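Long-range contacts in dextranase (Pseudarthrobacter oxydans, PDB 6NZS), which catalyses the endohydrolysis of (1->6)-alpha-D-glucosidic linkages in dextran, as a member of glycosyl hydrolase family 49: residues Y69-G74 with V290-T295; E151-T156 with P182-M187; D294-Y299 with H309-K314; K407-P412 with H435-W440. One frame throughout, in Å; residues are numbered along the deposited sequence.

Interaction 1: residues Y69-G74 with V290-T295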
loop_
_atom_site.group_PDB
_atom_site.type_symbol
_atom_site.label_atom_id
_atom_site.label_comp_id
_atom_site.label_asym_id
_atom_site.label_seq_id
_atom_site.Cartn_x
_atom_site.Cartn_y
_atom_site.Cartn_z
ATOM N N TYR A 69 10.800 -3.749 -23.694
ATOM C CA TYR A 69 11.808 -4.240 -22.769
ATOM C C TYR A 69 11.638 -5.739 -22.576
ATOM O O TYR A 69 10.571 -6.307 -22.834
ATOM C CB TYR A 69 11.762 -3.507 -21.419
ATOM C CG TYR A 69 10.510 -3.750 -20.596
ATOM C CD1 TYR A 69 9.349 -3.039 -20.849
ATOM C CD2 TYR A 69 10.509 -4.670 -19.551
ATOM C CE1 TYR A 69 8.203 -3.245 -20.091
ATOM C CE2 TYR A 69 9.364 -4.887 -18.791
ATOM C CZ TYR A 69 8.223 -4.166 -19.068
ATOM O OH TYR A 69 7.081 -4.365 -18.321
ATOM N N THR A 70 12.718 -6.376 -22.119
ATOM C CA THR A 70 12.695 -7.781 -21.748
ATOM C C THR A 70 13.132 -8.033 -20.313
ATOM O O THR A 70 12.936 -9.150 -19.817
ATOM C CB THR A 70 13.581 -8.613 -22.692
ATOM O OG1 THR A 70 14.938 -8.160 -22.597
ATOM C CG2 THR A 70 13.105 -8.485 -24.127
ATOM N N LYS A 71 13.691 -7.034 -19.631
ATOM C CA LYS A 71 14.176 -7.217 -18.272
ATOM C C LYS A 71 13.018 -7.542 -17.330
ATOM O O LYS A 71 11.844 -7.359 -17.657
ATOM C CB LYS A 71 14.872 -5.946 -17.783
ATOM C CG LYS A 71 13.937 -4.763 -17.586
ATOM C CD LYS A 71 14.663 -3.570 -16.982
ATOM C CE LYS A 71 13.733 -2.369 -16.884
ATOM N NZ LYS A 71 14.437 -1.162 -16.361
ATOM N N GLU A 72 13.367 -8.026 -16.142
ATOM C CA GLU A 72 12.352 -8.297 -15.136
ATOM C C GLU A 72 11.718 -6.992 -14.680
ATOM O O GLU A 72 12.394 -5.969 -14.531
ATOM C CB GLU A 72 12.966 -9.022 -13.941
ATOM C CG GLU A 72 13.295 -10.485 -14.208
ATOM C CD GLU A 72 13.712 -11.218 -12.950
ATOM O OE1 GLU A 72 14.475 -10.638 -12.150
ATOM O OE2 GLU A 72 13.273 -12.372 -12.759
ATOM N N ASP A 73 10.401 -7.023 -14.472
ATOM C CA ASP A 73 9.689 -5.861 -13.964
ATOM C C ASP A 73 9.024 -6.100 -12.615
ATOM O O ASP A 73 8.352 -5.193 -12.112
ATOM C CB ASP A 73 8.672 -5.332 -14.993
ATOM C CG ASP A 73 7.626 -6.366 -15.396
ATOM O OD1 ASP A 73 7.395 -7.335 -14.642
ATOM O OD2 ASP A 73 7.029 -6.204 -16.482
ATOM N N GLY A 74 9.208 -7.275 -12.011
ATOM C CA GLY A 74 8.626 -7.582 -10.721
ATOM C C GLY A 74 7.262 -8.235 -10.768
ATOM O O GLY A 74 6.812 -8.757 -9.740
ATOM N N VAL A 290 2.822 1.847 -19.564
ATOM C CA VAL A 290 3.826 0.794 -19.491
ATOM C C VAL A 290 4.633 0.949 -18.206
ATOM O O VAL A 290 4.751 2.048 -17.644
ATOM C CB VAL A 290 4.728 0.863 -20.740
ATOM C CG1 VAL A 290 5.587 2.130 -20.722
ATOM C CG2 VAL A 290 5.603 -0.373 -20.861
ATOM N N TYR A 291 5.181 -0.165 -17.721
ATOM C CA TYR A 291 6.141 -0.121 -16.625
ATOM C C TYR A 291 7.224 0.898 -16.936
ATOM O O TYR A 291 7.783 0.902 -18.034
ATOM C CB TYR A 291 6.799 -1.491 -16.485
ATOM C CG TYR A 291 7.894 -1.593 -15.443
ATOM C CD1 TYR A 291 7.650 -1.287 -14.109
ATOM C CD2 TYR A 291 9.174 -2.023 -15.792
ATOM C CE1 TYR A 291 8.640 -1.408 -13.156
ATOM C CE2 TYR A 291 10.171 -2.147 -14.848
ATOM C CZ TYR A 291 9.909 -1.841 -13.526
ATOM O OH TYR A 291 10.910 -1.971 -12.585
ATOM N N GLU A 292 7.522 1.755 -15.959
ATOM C CA GLU A 292 8.564 2.775 -16.109
ATOM C C GLU A 292 8.311 3.642 -17.340
ATOM O O GLU A 292 9.237 3.994 -18.080
ATOM C CB GLU A 292 9.968 2.161 -16.124
ATOM C CG GLU A 292 10.548 1.854 -14.745
ATOM C CD GLU A 292 11.954 1.277 -14.811
ATOM O OE1 GLU A 292 12.245 0.527 -15.765
ATOM O OE2 GLU A 292 12.770 1.573 -13.911
ATOM N N ALA A 293 7.044 3.985 -17.568
ATOM C CA ALA A 293 6.693 4.927 -18.623
ATOM C C ALA A 293 7.399 6.254 -18.375
ATOM O O ALA A 293 7.175 6.907 -17.354
ATOM C CB ALA A 293 5.177 5.125 -18.653
ATOM N N ASP A 294 8.282 6.638 -19.300
ATOM C CA ASP A 294 9.180 7.773 -19.112
ATOM C C ASP A 294 8.670 8.964 -19.913
ATOM O O ASP A 294 8.483 8.865 -21.131
ATOM C CB ASP A 294 10.600 7.401 -19.550
ATOM C CG ASP A 294 11.656 8.376 -19.032
ATOM O OD1 ASP A 294 11.289 9.454 -18.514
ATOM O OD2 ASP A 294 12.864 8.060 -19.145
ATOM N N THR A 295 8.439 10.086 -19.226
ATOM C CA THR A 295 8.041 11.305 -19.922
ATOM C C THR A 295 9.161 11.851 -20.802
ATOM O O THR A 295 8.874 12.545 -21.783
ATOM C CB THR A 295 7.525 12.367 -18.938
ATOM O OG1 THR A 295 8.538 12.682 -17.971
ATOM C CG2 THR A 295 6.276 11.857 -18.212
HETATM O O HOH W 1 4.732 -3.053 -18.811
HETATM O O HOH W 2 15.111 0.355 -13.711
HETATM O O HOH W 3 12.993 -3.465 -13.400
#
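Asp-73 sets its methylene against one face of the Tyr-291 ring, a CH-pi contact with CB 3.7 Å from the ring centroid and 22° off the normal. The opposite face of that ring carries CG of its own neighbour Glu-292, so the phenol is sandwiched. The two tyrosine side chains cross at about a right angle, their ring planes 49° apart, with OH of Tyr-69 3.4 Å from CB of Tyr-291, while Val-290 CG2 lies at the Tyr-69 ring edge. Beside this packing, Lys-71 NZ makes a salt bridge to Glu-292 OE1 at 2.8 Å, on the syn lone pair; the lysine reaches it with a chain extended beyond CG. Three waters bridge the segments: one joins Tyr-69 OH to Tyr-291 N, one donates to Glu-292 OE2 and takes a weak bond from Lys-71 NZ, and one connects Glu-72 O with Tyr-291 OH. In the second shell, the type II turn from Val-290 to Ala-293 presents Tyr-291 and Glu-292 to the N-terminal Ig-like domain. Tyr-69 OH donates to Asp-73 OD2 over 2.6 Å on the anti lone pair, and Arg-61 forms a salt bridge with the same oxygen, which would fix the carboxylate whose CB covers Tyr-291.

Interaction 2: residues E151-T156 with P182-M187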
loop_
_atom_site.group_PDB
_atom_site.type_symbol
_atom_site.label_atom_id
_atom_site.label_comp_id
_atom_site.label_asym_id
_atom_site.label_seq_id
_atom_site.Cartn_x
_atom_site.Cartn_y
_atom_site.Cartn_z
ATOM N N GLU A 151 -11.574 -20.318 1.340
ATOM C CA GLU A 151 -10.591 -21.398 1.413
ATOM C C GLU A 151 -10.234 -22.039 0.070
ATOM O O GLU A 151 -9.032 -22.247 -0.178
ATOM C CB GLU A 151 -11.022 -22.438 2.459
ATOM C CG GLU A 151 -9.893 -23.353 2.902
ATOM C CD GLU A 151 -10.340 -24.324 3.971
ATOM O OE1 GLU A 151 -10.825 -23.864 5.029
ATOM O OE2 GLU A 151 -10.216 -25.546 3.748
ATOM N N PRO A 152 -11.177 -22.361 -0.829
ATOM C CA PRO A 152 -10.784 -22.971 -2.112
ATOM C C PRO A 152 -9.944 -22.072 -3.005
ATOM O O PRO A 152 -9.347 -22.579 -3.966
ATOM C CB PRO A 152 -12.126 -23.309 -2.782
ATOM C CG PRO A 152 -13.134 -23.254 -1.700
ATOM C CD PRO A 152 -12.645 -22.302 -0.675
ATOM N N GLN A 153 -9.882 -20.765 -2.736
ATOM C CA GLN A 153 -9.054 -19.846 -3.507
ATOM C C GLN A 153 -7.622 -19.751 -2.994
ATOM O O GLN A 153 -6.773 -19.166 -3.679
ATOM C CB GLN A 153 -9.720 -18.465 -3.541
ATOM C CG GLN A 153 -10.821 -18.374 -4.583
ATOM C CD GLN A 153 -10.252 -18.418 -5.979
ATOM O OE1 GLN A 153 -9.327 -17.675 -6.298
ATOM N NE2 GLN A 153 -10.769 -19.312 -6.810
ATOM N N LEU A 154 -7.326 -20.308 -1.827
ATOM C CA LEU A 154 -5.988 -20.193 -1.267
ATOM C C LEU A 154 -4.982 -20.982 -2.088
ATOM O O LEU A 154 -5.265 -22.083 -2.565
ATOM C CB LEU A 154 -5.965 -20.711 0.173
ATOM C CG LEU A 154 -6.828 -19.951 1.182
ATOM C CD1 LEU A 154 -6.698 -20.565 2.567
ATOM C CD2 LEU A 154 -6.436 -18.475 1.190
ATOM N N TYR A 155 -3.787 -20.420 -2.217
ATOM C CA TYR A 155 -2.630 -21.129 -2.743
ATOM C C TYR A 155 -1.437 -20.743 -1.875
ATOM O O TYR A 155 -1.470 -19.752 -1.136
ATOM C CB TYR A 155 -2.360 -20.772 -4.222
ATOM C CG TYR A 155 -1.566 -19.492 -4.311
ATOM C CD1 TYR A 155 -2.177 -18.268 -4.069
ATOM C CD2 TYR A 155 -0.191 -19.507 -4.546
ATOM C CE1 TYR A 155 -1.462 -17.098 -4.076
ATOM C CE2 TYR A 155 0.536 -18.341 -4.551
ATOM C CZ TYR A 155 -0.104 -17.132 -4.316
ATOM O OH TYR A 155 0.614 -15.963 -4.311
ATOM N N THR A 156 -0.360 -21.512 -1.983
ATOM C CA THR A 156 0.873 -21.206 -1.274
ATOM C C THR A 156 1.953 -20.844 -2.280
ATOM O O THR A 156 2.178 -21.577 -3.253
ATOM C CB THR A 156 1.315 -22.383 -0.398
ATOM O OG1 THR A 156 0.299 -22.635 0.591
ATOM C CG2 THR A 156 2.654 -22.087 0.294
ATOM N N PRO A 182 -5.146 -15.866 -0.906
ATOM C CA PRO A 182 -6.012 -16.094 -2.075
ATOM C C PRO A 182 -5.256 -15.830 -3.370
ATOM O O PRO A 182 -4.548 -14.830 -3.502
ATOM C CB PRO A 182 -7.147 -15.074 -1.878
ATOM C CG PRO A 182 -7.173 -14.846 -0.385
ATOM C CD PRO A 182 -5.738 -14.891 0.036
ATOM N N ARG A 183 -5.415 -16.739 -4.339
ATOM C CA ARG A 183 -4.880 -16.478 -5.676
ATOM C C ARG A 183 -5.589 -15.291 -6.309
ATOM O O ARG A 183 -4.951 -14.421 -6.920
ATOM C CB ARG A 183 -5.073 -17.708 -6.562
ATOM C CG ARG A 183 -4.415 -17.567 -7.932
ATOM C CD ARG A 183 -4.621 -18.786 -8.845
ATOM N NE ARG A 183 -4.303 -20.070 -8.206
ATOM C CZ ARG A 183 -3.142 -20.718 -8.307
ATOM N NH1 ARG A 183 -2.130 -20.227 -9.016
ATOM N NH2 ARG A 183 -2.989 -21.879 -7.686
ATOM N N ASN A 184 -6.912 -15.255 -6.177
ATOM C CA ASN A 184 -7.737 -14.154 -6.648
ATOM C C ASN A 184 -8.237 -13.454 -5.391
ATOM O O ASN A 184 -9.146 -13.943 -4.712
ATOM C CB ASN A 184 -8.866 -14.698 -7.516
ATOM C CG ASN A 184 -8.340 -15.428 -8.726
ATOM O OD1 ASN A 184 -7.769 -14.817 -9.627
ATOM N ND2 ASN A 184 -8.498 -16.747 -8.743
ATOM N N SER A 185 -7.599 -12.348 -5.052
ATOM C CA SER A 185 -7.947 -11.682 -3.810
ATOM C C SER A 185 -9.213 -10.847 -3.971
ATOM O O SER A 185 -9.626 -10.487 -5.081
ATOM C CB SER A 185 -6.774 -10.852 -3.298
ATOM O OG SER A 185 -6.394 -9.831 -4.200
ATOM N N MET A 186 -9.842 -10.554 -2.833
ATOM C CA MET A 186 -11.105 -9.821 -2.802
ATOM C C MET A 186 -11.057 -8.852 -1.630
ATOM O O MET A 186 -11.130 -9.279 -0.471
ATOM C CB MET A 186 -12.298 -10.768 -2.656
ATOM C CG MET A 186 -13.648 -10.046 -2.528
ATOM S SD MET A 186 -14.011 -9.013 -3.969
ATOM C CE MET A 186 -15.518 -8.206 -3.429
ATOM N N MET A 187 -10.953 -7.556 -1.932
ATOM C CA MET A 187 -10.946 -6.509 -0.924
ATOM C C MET A 187 -12.301 -5.827 -0.895
ATOM O O MET A 187 -12.923 -5.606 -1.938
ATOM C CB MET A 187 -9.879 -5.470 -1.266
ATOM C CG MET A 187 -8.759 -5.394 -0.254
ATOM S SD MET A 187 -7.903 -6.961 -0.068
ATOM C CE MET A 187 -7.353 -7.206 -1.763
HETATM O O HOH W 4 -6.198 -21.400 -6.193
HETATM O O HOH W 5 -5.176 -23.155 -5.541
#
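Arg-183 N donates to Gln-153 O at 2.9 Å in an almost straight bond, 176° at the hydrogen, beside the start of an antiparallel strand pairing in the N-terminal Ig-like domain. Here strand 154-159 runs beside strand 176-192, and Leu-154 and Pro-182 form a non-hydrogen-bonded pair with CA atoms 4.2 Å apart. A second bond joins side chains: Asn-184 ND2 gives its hydrogen to Gln-153 OE1 at 2.7 Å, the acceptor lying near the amide plane of Asn-184 and the two amide planes 36° apart. The glutamine chain bends at chi2 (-69°), folding CD back from an extended course. Its NE2 is held by Gln-106, and Asn-184 OD1 by Thr-84, so both amides have partners at each end. Around these bonds, Leu-154 and Pro-182 lie side by side, pointing the same way, with CD2 of the leucine against the proline ring. The Tyr-155 ring offers its edge to the backbone at Pro-182 and Arg-183, while its hydroxyl bonds to Glu-181. Arg-183 NH1 is anchored to Ala-81 O; NE donates to a water that gives a weak bond to Gln-153 O, and NH2, weakly, to one that donates to Leu-154 O. Over one face of that guanidinium sits Tyr-155 CB, 3.7 Å from Arg-183 NH2.

Interaction 3: residues D294-Y299 with H309-K314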
loop_
_atom_site.group_PDB
_atom_site.type_symbol
_atom_site.label_atom_id
_atom_site.label_comp_id
_atom_site.label_asym_id
_atom_site.label_seq_id
_atom_site.Cartn_x
_atom_site.Cartn_y
_atom_site.Cartn_z
ATOM N N ASP A 294 8.282 6.638 -19.300
ATOM C CA ASP A 294 9.180 7.773 -19.112
ATOM C C ASP A 294 8.670 8.964 -19.913
ATOM O O ASP A 294 8.483 8.865 -21.131
ATOM C CB ASP A 294 10.600 7.401 -19.550
ATOM C CG ASP A 294 11.656 8.376 -19.032
ATOM O OD1 ASP A 294 11.289 9.454 -18.514
ATOM O OD2 ASP A 294 12.864 8.060 -19.145
ATOM N N THR A 295 8.439 10.086 -19.226
ATOM C CA THR A 295 8.041 11.305 -19.922
ATOM C C THR A 295 9.161 11.851 -20.802
ATOM O O THR A 295 8.874 12.545 -21.783
ATOM C CB THR A 295 7.525 12.367 -18.938
ATOM O OG1 THR A 295 8.538 12.682 -17.971
ATOM C CG2 THR A 295 6.276 11.857 -18.212
ATOM N N ASN A 296 10.419 11.534 -20.488
ATOM C CA ASN A 296 11.543 11.886 -21.352
ATOM C C ASN A 296 11.595 11.048 -22.624
ATOM O O ASN A 296 12.409 11.345 -23.506
ATOM C CB ASN A 296 12.863 11.697 -20.598
ATOM C CG ASN A 296 13.099 12.762 -19.542
ATOM O OD1 ASN A 296 12.539 13.859 -19.608
ATOM N ND2 ASN A 296 13.944 12.446 -18.564
ATOM N N ASN A 297 10.767 10.012 -22.742
ATOM C CA ASN A 297 10.822 9.062 -23.848
ATOM C C ASN A 297 9.447 8.865 -24.473
ATOM O O ASN A 297 9.084 7.757 -24.877
ATOM C CB ASN A 297 11.413 7.728 -23.391
ATOM C CG ASN A 297 11.819 6.833 -24.553
ATOM O OD1 ASN A 297 11.914 7.282 -25.696
ATOM N ND2 ASN A 297 12.050 5.556 -24.264
ATOM N N ASN A 298 8.656 9.936 -24.553
ATOM C CA ASN A 298 7.329 9.898 -25.175
ATOM C C ASN A 298 6.383 8.917 -24.482
ATOM O O ASN A 298 5.506 8.338 -25.128
ATOM C CB ASN A 298 7.396 9.594 -26.676
ATOM C CG ASN A 298 8.143 10.655 -27.460
ATOM O OD1 ASN A 298 8.201 11.819 -27.059
ATOM N ND2 ASN A 298 8.716 10.256 -28.592
ATOM N N TYR A 299 6.549 8.716 -23.174
ATOM C CA TYR A 299 5.769 7.772 -22.373
ATOM C C TYR A 299 6.099 6.315 -22.678
ATOM O O TYR A 299 5.489 5.414 -22.084
ATOM C CB TYR A 299 4.250 7.995 -22.452
ATOM C CG TYR A 299 3.788 9.303 -21.862
ATOM C CD1 TYR A 299 3.931 10.494 -22.565
ATOM C CD2 TYR A 299 3.204 9.351 -20.600
ATOM C CE1 TYR A 299 3.509 11.694 -22.028
ATOM C CE2 TYR A 299 2.781 10.547 -20.055
ATOM C CZ TYR A 299 2.937 11.714 -20.775
ATOM O OH TYR A 299 2.510 12.904 -20.237
ATOM N N HIS A 309 13.981 8.137 -11.800
ATOM C CA HIS A 309 13.424 8.474 -10.492
ATOM C C HIS A 309 12.559 9.725 -10.534
ATOM O O HIS A 309 11.555 9.806 -9.815
ATOM C CB HIS A 309 14.558 8.634 -9.474
ATOM C CG HIS A 309 14.089 8.961 -8.090
ATOM N ND1 HIS A 309 13.591 8.008 -7.227
ATOM C CD2 HIS A 309 14.049 10.136 -7.417
ATOM C CE1 HIS A 309 13.260 8.582 -6.083
ATOM N NE2 HIS A 309 13.526 9.874 -6.173
ATOM N N SER A 310 12.906 10.694 -11.379
ATOM C CA SER A 310 12.189 11.963 -11.426
ATOM C C SER A 310 11.432 12.209 -12.727
ATOM O O SER A 310 10.757 13.239 -12.838
ATOM C CB SER A 310 13.145 13.130 -11.151
ATOM O OG SER A 310 13.966 13.380 -12.279
ATOM N N SER A 311 11.515 11.305 -13.709
ATOM C CA SER A 311 10.866 11.503 -15.003
ATOM C C SER A 311 9.833 10.441 -15.364
ATOM O O SER A 311 9.069 10.641 -16.317
ATOM C CB SER A 311 11.908 11.585 -16.126
ATOM O OG SER A 311 12.820 10.504 -16.042
ATOM N N CYS A 312 9.787 9.321 -14.661
ATOM C CA CYS A 312 8.753 8.346 -14.954
ATOM C C CYS A 312 7.420 8.800 -14.375
ATOM O O CYS A 312 7.370 9.502 -13.361
ATOM C CB CYS A 312 9.150 6.979 -14.418
ATOM S SG CYS A 312 10.134 6.086 -15.634
ATOM N N VAL A 313 6.337 8.405 -15.055
ATOM C CA VAL A 313 4.991 8.822 -14.665
ATOM C C VAL A 313 4.707 8.401 -13.232
ATOM O O VAL A 313 4.863 7.231 -12.860
ATOM C CB VAL A 313 3.954 8.232 -15.632
ATOM C CG1 VAL A 313 2.527 8.524 -15.140
ATOM C CG2 VAL A 313 4.154 8.769 -17.034
ATOM N N LYS A 314 4.297 9.366 -12.417
ATOM C CA LYS A 314 3.815 9.128 -11.067
ATOM C C LYS A 314 2.300 9.261 -11.087
ATOM O O LYS A 314 1.741 10.002 -11.897
ATOM C CB LYS A 314 4.404 10.161 -10.104
ATOM C CG LYS A 314 5.906 10.389 -10.284
ATOM C CD LYS A 314 6.713 9.170 -9.852
ATOM C CE LYS A 314 8.187 9.520 -9.609
ATOM N NZ LYS A 314 8.826 10.098 -10.833
#
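An Asx turn at Asp-294 meets Ser-311 inside the long loop between strands 283-285 and 316-320. Asp-294 OD1 accepts from Asn-296 N at 3.0 Å to close the turn, and from Ser-311 OG at 3.1 Å across the contact. The two donors reach the oxygen from opposite faces of the carboxylate, the amide from well above the plane and the hydroxyl on the syn side. Ser-311 O is gripped twice by Thr-295: N at 3.0 Å, tilted 32° from the carbonyl plane, and OG1 at 2.7 Å, in that plane on a lone pair. Thr-295 OG1 takes the position between its backbone N and carbonyl carbon (chi1 59°), which brings it to the same acceptor as N. This loop belongs to the beta-solenoid part of the enzyme and holds a local disulfide, Cys-308 to Cys-312; CA atoms of Asp-294 and Cys-312 approach to 4.2 Å in a single backbone bridge. Beyond these hydrogen bonds, Val-313 CG2 touches Thr-295 CG2 and, at 3.7 Å, CD2 of Tyr-299, whose side chain it crosses at about a right angle. Tyr-299 OH is bonded to His-244. Within 309-314, Lys-314 NZ curls back to donate to His-309 O and to Cys-312 O.

Interaction 4: residues K407-P412 with H435-W440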
loop_
_atom_site.group_PDB
_atom_site.type_symbol
_atom_site.label_atom_id
_atom_site.label_comp_id
_atom_site.label_asym_id
_atom_site.label_seq_id
_atom_site.Cartn_x
_atom_site.Cartn_y
_atom_site.Cartn_z
ATOM N N LYS A 407 1.390 -6.764 1.309
ATOM C CA LYS A 407 2.723 -6.590 0.767
ATOM C C LYS A 407 2.970 -7.651 -0.300
ATOM O O LYS A 407 2.524 -8.790 -0.157
ATOM C CB LYS A 407 3.725 -6.713 1.924
ATOM C CG LYS A 407 5.190 -6.746 1.537
ATOM C CD LYS A 407 5.652 -5.387 1.052
ATOM C CE LYS A 407 6.959 -5.508 0.303
ATOM N NZ LYS A 407 7.501 -4.143 -0.022
ATOM N N ASN A 408 3.649 -7.267 -1.390
ATOM C CA ASN A 408 4.031 -8.250 -2.399
ATOM C C ASN A 408 5.437 -8.768 -2.100
ATOM O O ASN A 408 5.698 -9.185 -0.967
ATOM C CB ASN A 408 3.841 -7.697 -3.820
ATOM C CG ASN A 408 2.364 -7.611 -4.219
ATOM O OD1 ASN A 408 1.470 -7.840 -3.404
ATOM N ND2 ASN A 408 2.113 -7.327 -5.495
ATOM N N GLU A 409 6.356 -8.740 -3.069
ATOM C CA GLU A 409 7.625 -9.455 -2.935
ATOM C C GLU A 409 8.793 -8.571 -2.529
ATOM O O GLU A 409 9.658 -8.999 -1.749
ATOM C CB GLU A 409 7.990 -10.094 -4.280
ATOM C CG GLU A 409 7.045 -11.197 -4.710
ATOM C CD GLU A 409 6.059 -10.752 -5.764
ATOM O OE1 GLU A 409 6.042 -9.549 -6.106
ATOM O OE2 GLU A 409 5.293 -11.608 -6.253
ATOM N N ASN A 410 8.856 -7.366 -3.067
ATOM C CA ASN A 410 10.085 -6.600 -3.139
ATOM C C ASN A 410 10.055 -5.437 -2.161
ATOM O O ASN A 410 9.040 -4.741 -2.049
ATOM C CB ASN A 410 10.230 -6.076 -4.561
ATOM C CG ASN A 410 11.458 -5.271 -4.747
ATOM O OD1 ASN A 410 12.566 -5.795 -4.670
ATOM N ND2 ASN A 410 11.286 -3.970 -4.990
ATOM N N GLY A 411 11.182 -5.209 -1.481
ATOM C CA GLY A 411 11.293 -4.150 -0.505
ATOM C C GLY A 411 10.695 -4.542 0.833
ATOM O O GLY A 411 10.045 -5.584 0.972
ATOM N N PRO A 412 10.923 -3.717 1.846
ATOM C CA PRO A 412 10.350 -3.952 3.172
ATOM C C PRO A 412 8.936 -3.382 3.233
ATOM O O PRO A 412 8.399 -2.878 2.249
ATOM C CB PRO A 412 11.270 -3.117 4.057
ATOM C CG PRO A 412 11.542 -1.918 3.198
ATOM C CD PRO A 412 11.713 -2.478 1.805
ATOM N N HIS A 435 -0.875 -9.828 4.434
ATOM C CA HIS A 435 -0.155 -10.788 3.612
ATOM C C HIS A 435 1.170 -10.172 3.219
ATOM O O HIS A 435 1.329 -8.949 3.214
ATOM C CB HIS A 435 -0.938 -11.125 2.341
ATOM C CG HIS A 435 -2.197 -11.879 2.613
ATOM N ND1 HIS A 435 -2.187 -13.152 3.140
ATOM C CD2 HIS A 435 -3.500 -11.538 2.467
ATOM C CE1 HIS A 435 -3.431 -13.571 3.300
ATOM N NE2 HIS A 435 -4.245 -12.609 2.896
ATOM N N ASN A 436 2.112 -11.038 2.859
ATOM C CA ASN A 436 3.374 -10.581 2.294
ATOM C C ASN A 436 4.005 -11.749 1.561
ATOM O O ASN A 436 3.791 -12.905 1.926
ATOM C CB ASN A 436 4.330 -10.062 3.377
ATOM C CG ASN A 436 4.980 -11.183 4.159
ATOM O OD1 ASN A 436 6.116 -11.581 3.868
ATOM N ND2 ASN A 436 4.262 -11.722 5.139
ATOM N N ARG A 437 4.809 -11.436 0.542
ATOM C CA ARG A 437 5.533 -12.454 -0.207
ATOM C C ARG A 437 7.029 -12.169 -0.185
ATOM O O ARG A 437 7.738 -12.404 -1.165
ATOM C CB ARG A 437 5.010 -12.591 -1.638
ATOM C CG ARG A 437 3.635 -13.270 -1.736
ATOM C CD ARG A 437 3.319 -13.734 -3.164
ATOM N NE ARG A 437 3.374 -12.640 -4.129
ATOM C CZ ARG A 437 2.384 -11.791 -4.375
ATOM N NH1 ARG A 437 1.224 -11.893 -3.733
ATOM N NH2 ARG A 437 2.557 -10.824 -5.273
ATOM N N MET A 438 7.527 -11.660 0.940
ATOM C CA MET A 438 8.952 -11.365 1.062
ATOM C C MET A 438 9.714 -12.679 1.208
ATOM O O MET A 438 9.495 -13.435 2.161
ATOM C CB MET A 438 9.196 -10.421 2.238
ATOM C CG MET A 438 8.524 -9.052 2.037
ATOM S SD MET A 438 8.948 -7.792 3.273
ATOM C CE MET A 438 8.258 -8.536 4.743
ATOM N N TYR A 439 10.586 -12.976 0.244
ATOM C CA TYR A 439 10.983 -14.362 0.022
ATOM C C TYR A 439 12.478 -14.626 -0.084
ATOM O O TYR A 439 12.853 -15.788 -0.223
ATOM C CB TYR A 439 10.323 -14.919 -1.253
ATOM C CG TYR A 439 10.834 -14.327 -2.567
ATOM C CD1 TYR A 439 11.914 -14.891 -3.247
ATOM C CD2 TYR A 439 10.215 -13.223 -3.142
ATOM C CE1 TYR A 439 12.367 -14.357 -4.446
ATOM C CE2 TYR A 439 10.659 -12.691 -4.344
ATOM C CZ TYR A 439 11.730 -13.266 -4.989
ATOM O OH TYR A 439 12.165 -12.740 -6.183
ATOM N N TRP A 440 13.329 -13.607 -0.028
ATOM C CA TRP A 440 14.706 -13.743 -0.505
ATOM C C TRP A 440 15.488 -14.811 0.253
ATOM O O TRP A 440 15.502 -14.847 1.488
ATOM C CB TRP A 440 15.433 -12.411 -0.350
ATOM C CG TRP A 440 14.756 -11.236 -0.967
ATOM C CD1 TRP A 440 14.244 -10.151 -0.309
ATOM C CD2 TRP A 440 14.560 -10.987 -2.364
ATOM N NE1 TRP A 440 13.732 -9.254 -1.209
ATOM C CE2 TRP A 440 13.921 -9.736 -2.478
ATOM C CE3 TRP A 440 14.874 -11.696 -3.530
ATOM C CZ2 TRP A 440 13.569 -9.186 -3.705
ATOM C CZ3 TRP A 440 14.522 -11.150 -4.753
ATOM C CH2 TRP A 440 13.877 -9.903 -4.832
HETATM O O HOH W 6 -0.627 -9.809 -4.496
HETATM O O HOH W 7 11.375 -7.941 0.372
HETATM O O HOH W 8 13.830 -6.367 -1.479
#
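Charged contacts centre on Glu-409 and Arg-437, whose side chains lie side by side, pointing the same way. Glu-409 OE2 receives NE of Arg-437 at 3.0 Å, and NH2 more weakly; it lies at the guanidinium edge, whereas NE meets it from above the carboxylate plane, the two planes being 67° apart. The guanidinium has a second anion, Glu-181, at NH1, and a water joins NH1 to Asn-408 OD1, which also bonds Asn-385.

Between backbones, Lys-407 N donates to His-435 O and Arg-437 N to Asn-408 O, both at 2.9 Å, supplemented by a CA-H...O contact from Asn-436 CA to Lys-407 O.

Side chains bond backbone too. Lys-407 NZ reaches over its own loop to the carbonyl oxygens of Asn-410 (2.6 Å), Pro-412 and, weakly, Gly-411, and also to Asp-388 O. Asn-436 OD1 accepts from Met-438 N in an Asx turn and is also met by Thr-485 OG1, while its ND2 bonds Met-484 O.

Van der Waals contacts put Met-438 SD 3.4 Å from Gly-411 O, Lys-407 CG against Met-438 CG, and Glu-409 CB at the Tyr-439 ring edge, 3.7 Å from CE2.

These loops follow the parallel strands 398-407 and 423-435 of the solenoid; strands 168-169 and 176-192 and helix 76-81 of the N-terminal domain pack against them.

In the fold
Interactions 1, 2 and 4 lie where the N-terminal Ig-like domain meets the beta-solenoid. Interaction 2 is within the former and is nested, along the chain, inside the loop closed by interaction 1, which spans both parts. Interaction 3, in a solenoid loop behind interaction 1, begins where that ends, sharing Asp-294 and Thr-295, their centres about 11 Å apart; Ala-293 O and Val-313 N probably bond between them. Interaction 4, later in the chain, joins loops after successive parallel strands. Its centre is about 17 Å from that of interaction 2 and about 20 Å from that of interaction 1, touched at Gly-74 and Glu-409. Interaction 1 thus joins the domains directly, while interactions 2 and 4 lie on the two sides and touch through Tyr-155 and Arg-437.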